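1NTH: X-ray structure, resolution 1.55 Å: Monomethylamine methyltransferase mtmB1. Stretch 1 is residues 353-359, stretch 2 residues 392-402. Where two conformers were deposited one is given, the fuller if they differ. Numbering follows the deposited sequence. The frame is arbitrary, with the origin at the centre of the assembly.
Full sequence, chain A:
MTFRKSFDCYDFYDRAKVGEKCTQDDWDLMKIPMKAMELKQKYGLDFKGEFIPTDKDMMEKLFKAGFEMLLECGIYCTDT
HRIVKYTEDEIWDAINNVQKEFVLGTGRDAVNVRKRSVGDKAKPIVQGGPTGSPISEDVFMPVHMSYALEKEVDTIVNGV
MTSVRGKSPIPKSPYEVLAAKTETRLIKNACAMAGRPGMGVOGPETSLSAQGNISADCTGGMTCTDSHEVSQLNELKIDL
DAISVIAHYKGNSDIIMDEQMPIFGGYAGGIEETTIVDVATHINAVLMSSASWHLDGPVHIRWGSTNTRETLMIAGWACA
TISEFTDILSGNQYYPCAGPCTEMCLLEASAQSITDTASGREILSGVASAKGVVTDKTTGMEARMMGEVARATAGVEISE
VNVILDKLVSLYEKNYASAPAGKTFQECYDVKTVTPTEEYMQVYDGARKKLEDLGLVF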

ATOM      1  N   SER A 353      15.825  14.474 -33.623  1.00 17.64           N
ATOM      2  CA  SER A 353      14.820  13.425 -33.487  1.00 17.47           C
ATOM      3  C   SER A 353      14.969  12.418 -34.630  1.00 17.68           C
ATOM      4  O   SER A 353      14.823  11.212 -34.434  1.00 16.17           O
ATOM      5  N   ILE A 354      15.270  12.913 -35.826  1.00 16.81           N
ATOM      6  CA  ILE A 354      15.457  12.028 -36.970  1.00 17.43           C
ATOM      7  C   ILE A 354      16.669  11.133 -36.706  1.00 17.89           C
ATOM      8  O   ILE A 354      16.606   9.915 -36.871  1.00 17.90           O
ATOM      9  N   THR A 355      17.765  11.748 -36.276  1.00 18.50           N
ATOM     10  CA  THR A 355      18.996  11.022 -35.990  1.00 17.87           C
ATOM     11  C   THR A 355      18.819   9.987 -34.880  1.00 18.48           C
ATOM     12  O   THR A 355      19.212   8.829 -35.034  1.00 18.12           O
ATOM     13  N   ASP A 356      18.230  10.409 -33.764  1.00 17.86           N
ATOM     14  CA  ASP A 356      18.022   9.514 -32.628  1.00 17.90           C
ATOM     15  C   ASP A 356      17.084   8.354 -32.945  1.00 17.79           C
ATOM     16  O   ASP A 356      17.341   7.211 -32.567  1.00 17.87           O
ATOM     17  N   THR A 357      15.989   8.649 -33.633  1.00 16.95           N
ATOM     18  CA  THR A 357      15.027   7.615 -33.989  1.00 17.15           C
ATOM     19  C   THR A 357      15.641   6.586 -34.934  1.00 17.24           C
ATOM     20  O   THR A 357      15.576   5.379 -34.687  1.00 18.29           O
ATOM     21  N   ALA A 358      16.259   7.055 -36.013  1.00 17.47           N
ATOM     22  CA  ALA A 358      16.858   6.143 -36.979  1.00 17.44           C
ATOM     23  C   ALA A 358      18.062   5.378 -36.437  1.00 17.33           C
ATOM     24  O   ALA A 358      18.295   4.236 -36.829  1.00 17.20           O
ATOM     25  N   SER A 359      18.821   5.992 -35.533  1.00 16.67           N
ATOM     26  CA  SER A 359      20.005   5.329 -34.986  1.00 17.83           C
ATOM     27  C   SER A 359      19.685   4.275 -33.930  1.00 18.36           C
ATOM     28  O   SER A 359      20.568   3.529 -33.512  1.00 19.69           O
ATOM     29  N   ALA A 392       7.437   9.974 -37.845  1.00 18.44           N
ATOM     30  CA  ALA A 392       7.704  10.055 -39.276  1.00 19.54           C
ATOM     31  C   ALA A 392       8.989   9.338 -39.687  1.00 20.19           C
ATOM     32  O   ALA A 392       9.066   8.750 -40.765  1.00 22.06           O
ATOM     33  N   THR A 393       9.996   9.385 -38.820  1.00 19.17           N
ATOM     34  CA  THR A 393      11.290   8.763 -39.094  1.00 18.81           C
ATOM     35  C   THR A 393      11.316   7.246 -38.909  1.00 19.32           C
ATOM     36  O   THR A 393      12.034   6.541 -39.618  1.00 19.85           O
ATOM     37  N   ALA A 394      10.537   6.745 -37.957  1.00 19.30           N
ATOM     38  CA  ALA A 394      10.506   5.312 -37.685  1.00 20.74           C
ATOM     39  C   ALA A 394      10.241   4.480 -38.939  1.00 21.95           C
ATOM     40  O   ALA A 394       9.282   4.725 -39.668  1.00 23.02           O
ATOM     41  N   GLY A 395      11.109   3.504 -39.188  1.00 22.59           N
ATOM     42  CA  GLY A 395      10.941   2.634 -40.338  1.00 24.12           C
ATOM     43  C   GLY A 395      11.527   3.113 -41.656  1.00 24.40           C
ATOM     44  O   GLY A 395      11.590   2.343 -42.616  1.00 25.02           O
ATOM     45  N   VAL A 396      11.952   4.369 -41.720  1.00 23.81           N
ATOM     46  CA  VAL A 396      12.522   4.899 -42.956  1.00 23.41           C
ATOM     47  C   VAL A 396      13.908   4.311 -43.221  1.00 24.29           C
ATOM     48  O   VAL A 396      14.700   4.116 -42.298  1.00 24.33           O
ATOM     49  N   GLU A 397      14.187   4.016 -44.488  1.00 25.02           N
ATOM     50  CA  GLU A 397      15.478   3.462 -44.887  1.00 26.42           C
ATOM     51  C   GLU A 397      16.600   4.395 -44.450  1.00 23.78           C
ATOM     52  O   GLU A 397      16.514   5.608 -44.633  1.00 23.37           O
ATOM     53  N   ILE A 398      17.656   3.824 -43.884  1.00 23.58           N
ATOM     54  CA  ILE A 398      18.783   4.614 -43.405  1.00 23.83           C
ATOM     55  C   ILE A 398      19.445   5.469 -44.486  1.00 24.56           C
ATOM     56  O   ILE A 398      19.856   6.599 -44.220  1.00 23.85           O
ATOM     57  N   SER A 399      19.551   4.941 -45.701  1.00 26.00           N
ATOM     58  CA  SER A 399      20.166   5.705 -46.783  1.00 27.04           C
ATOM     59  C   SER A 399      19.380   6.996 -46.999  1.00 26.67           C
ATOM     60  O   SER A 399      19.960   8.061 -47.212  1.00 26.27           O
ATOM     61  N   GLU A 400      18.057   6.894 -46.937  1.00 25.53           N
ATOM     62  CA  GLU A 400      17.194   8.056 -47.118  1.00 25.84           C
ATOM     63  C   GLU A 400      17.319   9.027 -45.947  1.00 24.54           C
ATOM     64  O   GLU A 400      17.276  10.243 -46.130  1.00 23.63           O
ATOM     65  N   VAL A 401      17.476   8.485 -44.745  1.00 22.77           N
ATOM     66  CA  VAL A 401      17.615   9.316 -43.557  1.00 22.43           C
ATOM     67  C   VAL A 401      18.883  10.163 -43.642  1.00 22.73           C
ATOM     68  O   VAL A 401      18.855  11.362 -43.358  1.00 22.49           O
ATOM     69  N   ASN A 402      19.993   9.544 -44.036  1.00 22.98           N
ATOM     70  CA  ASN A 402      21.250  10.276 -44.149  1.00 23.34           C
ATOM     71  C   ASN A 402      21.144  11.426 -45.146  1.00 23.85           C
ATOM     72  O   ASN A 402      21.732  12.489 -44.941  1.00 22.87           O
TER

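The helical residues of the first stretch pack against a stretch that ends one helix, turns, and begins another; the second helix, which begins at Ile-398, runs nearly antiparallel to the first, at 162°. Their axes come no closer than 10.8 Å, and side chains fill the space between. No hydrogen bond joins the stretches directly, so fit of shape matters most.

The main bump is Thr-393, whose CA-to-CB bond points toward the first helix. In its m rotamer it reaches the space beside Ile-354, Thr-357 and Ala-358. Its CG2 lies 4.0 Å from CB of Ala-358, where the short alanine leaves room for the methyl, while its OG1 sits 3.4 Å from CG1 of Ile-354. That hydroxyl is hydrogen-bonded elsewhere in the structure, so its place beside a hydrocarbon costs little.

Ala-358 also receives the second helix. CG1 of Val-401 (chi1 t) comes to 3.8 Å from CB of Ala-358 and to 3.6 Å from CG2 of Ile-354, so one valine methyl touches both residues. Ile-398 starts sideways, but with both chi angles m its end turns nearer, bringing CD1 to 4.0 Å from CB of Ala-358. Ile-354, m then t, thus spans Thr-393 and Val-401.

Thr-357, also m, splits its roles. Its OG1 donates to the O of Ser-353 at 2.7 Å, a bond within its own helix, and its CG2 is left to pack 3.7 Å from N of Ala-394 and 4.3 Å from that residue's CB. Just beyond, Gly-395 takes a positive phi in the type II turn, where a CB would jam against the preceding carbonyl O. A water lies 3.2 Å from O of Thr-357, to which it can donate, and accepts a weak bond from N of Gly-395 at 3.5 Å, linking the helix to the turn.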

ATOM      1  CB  SER A 353      13.414  14.031 -33.495  1.00 18.64           C
ATOM      2  OG  SER A 353      12.428  13.020 -33.360  1.00 21.09           O
ATOM      3  CB  ILE A 354      15.694  12.837 -38.269  1.00 18.56           C
ATOM      4  CG1 ILE A 354      14.410  13.569 -38.662  1.00 19.17           C
ATOM      5  CG2 ILE A 354      16.174  11.913 -39.386  1.00 17.53           C
ATOM      6  CD1 ILE A 354      14.600  14.594 -39.777  1.00 21.56           C
ATOM      7  CB  THR A 355      20.118  11.993 -35.577  1.00 17.77           C
ATOM      8  OG1 THR A 355      20.304  12.970 -36.610  1.00 19.03           O
ATOM      9  CG2 THR A 355      21.424  11.241 -35.346  1.00 19.59           C
ATOM     10  CB  ASP A 356      17.471  10.292 -31.429  1.00 18.65           C
ATOM     11  CG  ASP A 356      18.487  11.253 -30.839  1.00 19.21           C
ATOM     12  OD1 ASP A 356      19.703  11.036 -31.047  1.00 21.30           O
ATOM     13  OD2 ASP A 356      18.070  12.211 -30.154  1.00 20.40           O
ATOM     14  CB  THR A 357      13.777   8.239 -34.647  1.00 16.30           C
ATOM     15  OG1 THR A 357      13.158   9.142 -33.724  1.00 17.30           O
ATOM     16  CG2 THR A 357      12.780   7.159 -35.044  1.00 17.51           C
ATOM     17  CB  ALA A 358      17.252   6.908 -38.232  1.00 18.67           C
ATOM     18  CB  SER A 359      20.991   6.362 -34.416  1.00 18.54           C
ATOM     19  OG  SER A 359      20.471   7.031 -33.279  1.00 20.20           O
ATOM     20  CB  ALA A 392       7.768  11.519 -39.704  1.00 19.46           C
ATOM     21  CB  THR A 393      12.383   9.381 -38.194  1.00 17.63           C
ATOM     22  OG1 THR A 393      12.421  10.797 -38.402  1.00 19.00           O
ATOM     23  CG2 THR A 393      13.752   8.794 -38.520  1.00 18.27           C
ATOM     24  CB  ALA A 394       9.452   5.003 -36.620  1.00 21.58           C
ATOM     25  CB  VAL A 396      12.621   6.444 -42.906  1.00 22.72           C
ATOM     26  CG1 VAL A 396      13.260   6.973 -44.185  1.00 21.56           C
ATOM     27  CG2 VAL A 396      11.233   7.044 -42.730  1.00 22.77           C
ATOM     28  CB  GLU A 397      15.521   3.278 -46.407  1.00 29.79           C
ATOM     29  CG  GLU A 397      14.662   2.132 -46.922  1.00 36.02           C
ATOM     30  CD  GLU A 397      14.612   2.073 -48.436  0.70 38.21           C
ATOM     31  OE1 GLU A 397      15.660   2.315 -49.076  0.70 40.50           O
ATOM     32  OE2 GLU A 397      13.528   1.773 -48.987  0.70 40.85           O
ATOM     33  CB  ILE A 398      19.842   3.705 -42.744  1.00 24.02           C
ATOM     34  CG1 ILE A 398      19.223   3.001 -41.531  1.00 24.46           C
ATOM     35  CG2 ILE A 398      21.060   4.522 -42.326  1.00 24.79           C
ATOM     36  CD1 ILE A 398      18.583   3.944 -40.514  1.00 24.14           C
ATOM     37  CB  SER A 399      20.192   4.885 -48.078  1.00 27.83           C
ATOM     38  OG  SER A 399      18.879   4.598 -48.527  1.00 31.76           O
ATOM     39  CB  GLU A 400      15.739   7.609 -47.279  1.00 28.19           C
ATOM     40  CG  GLU A 400      15.429   7.020 -48.648  0.55 31.33           C
ATOM     41  CD  GLU A 400      14.045   6.408 -48.726  0.55 33.25           C
ATOM     42  OE1 GLU A 400      13.078   7.056 -48.272  0.55 34.93           O
ATOM     43  OE2 GLU A 400      13.925   5.279 -49.251  0.55 34.73           O
ATOM     44  CB  VAL A 401      17.665   8.453 -42.275  1.00 22.07           C
ATOM     45  CG1 VAL A 401      17.984   9.327 -41.068  1.00 21.30           C
ATOM     46  CG2 VAL A 401      16.329   7.748 -42.076  1.00 22.19           C
ATOM     47  CB  ASN A 402      22.390   9.332 -44.545  1.00 23.24           C
ATOM     48  CG  ASN A 402      22.965   8.587 -43.354  1.00 24.19           C
ATOM     49  OD1 ASN A 402      23.303   9.194 -42.337  1.00 25.54           O
ATOM     50  ND2 ASN A 402      23.088   7.272 -43.478  1.00 25.20           N
TER
HETATM   51  O   HOH W   1      13.746   4.124 -37.020  1.00 22.79           O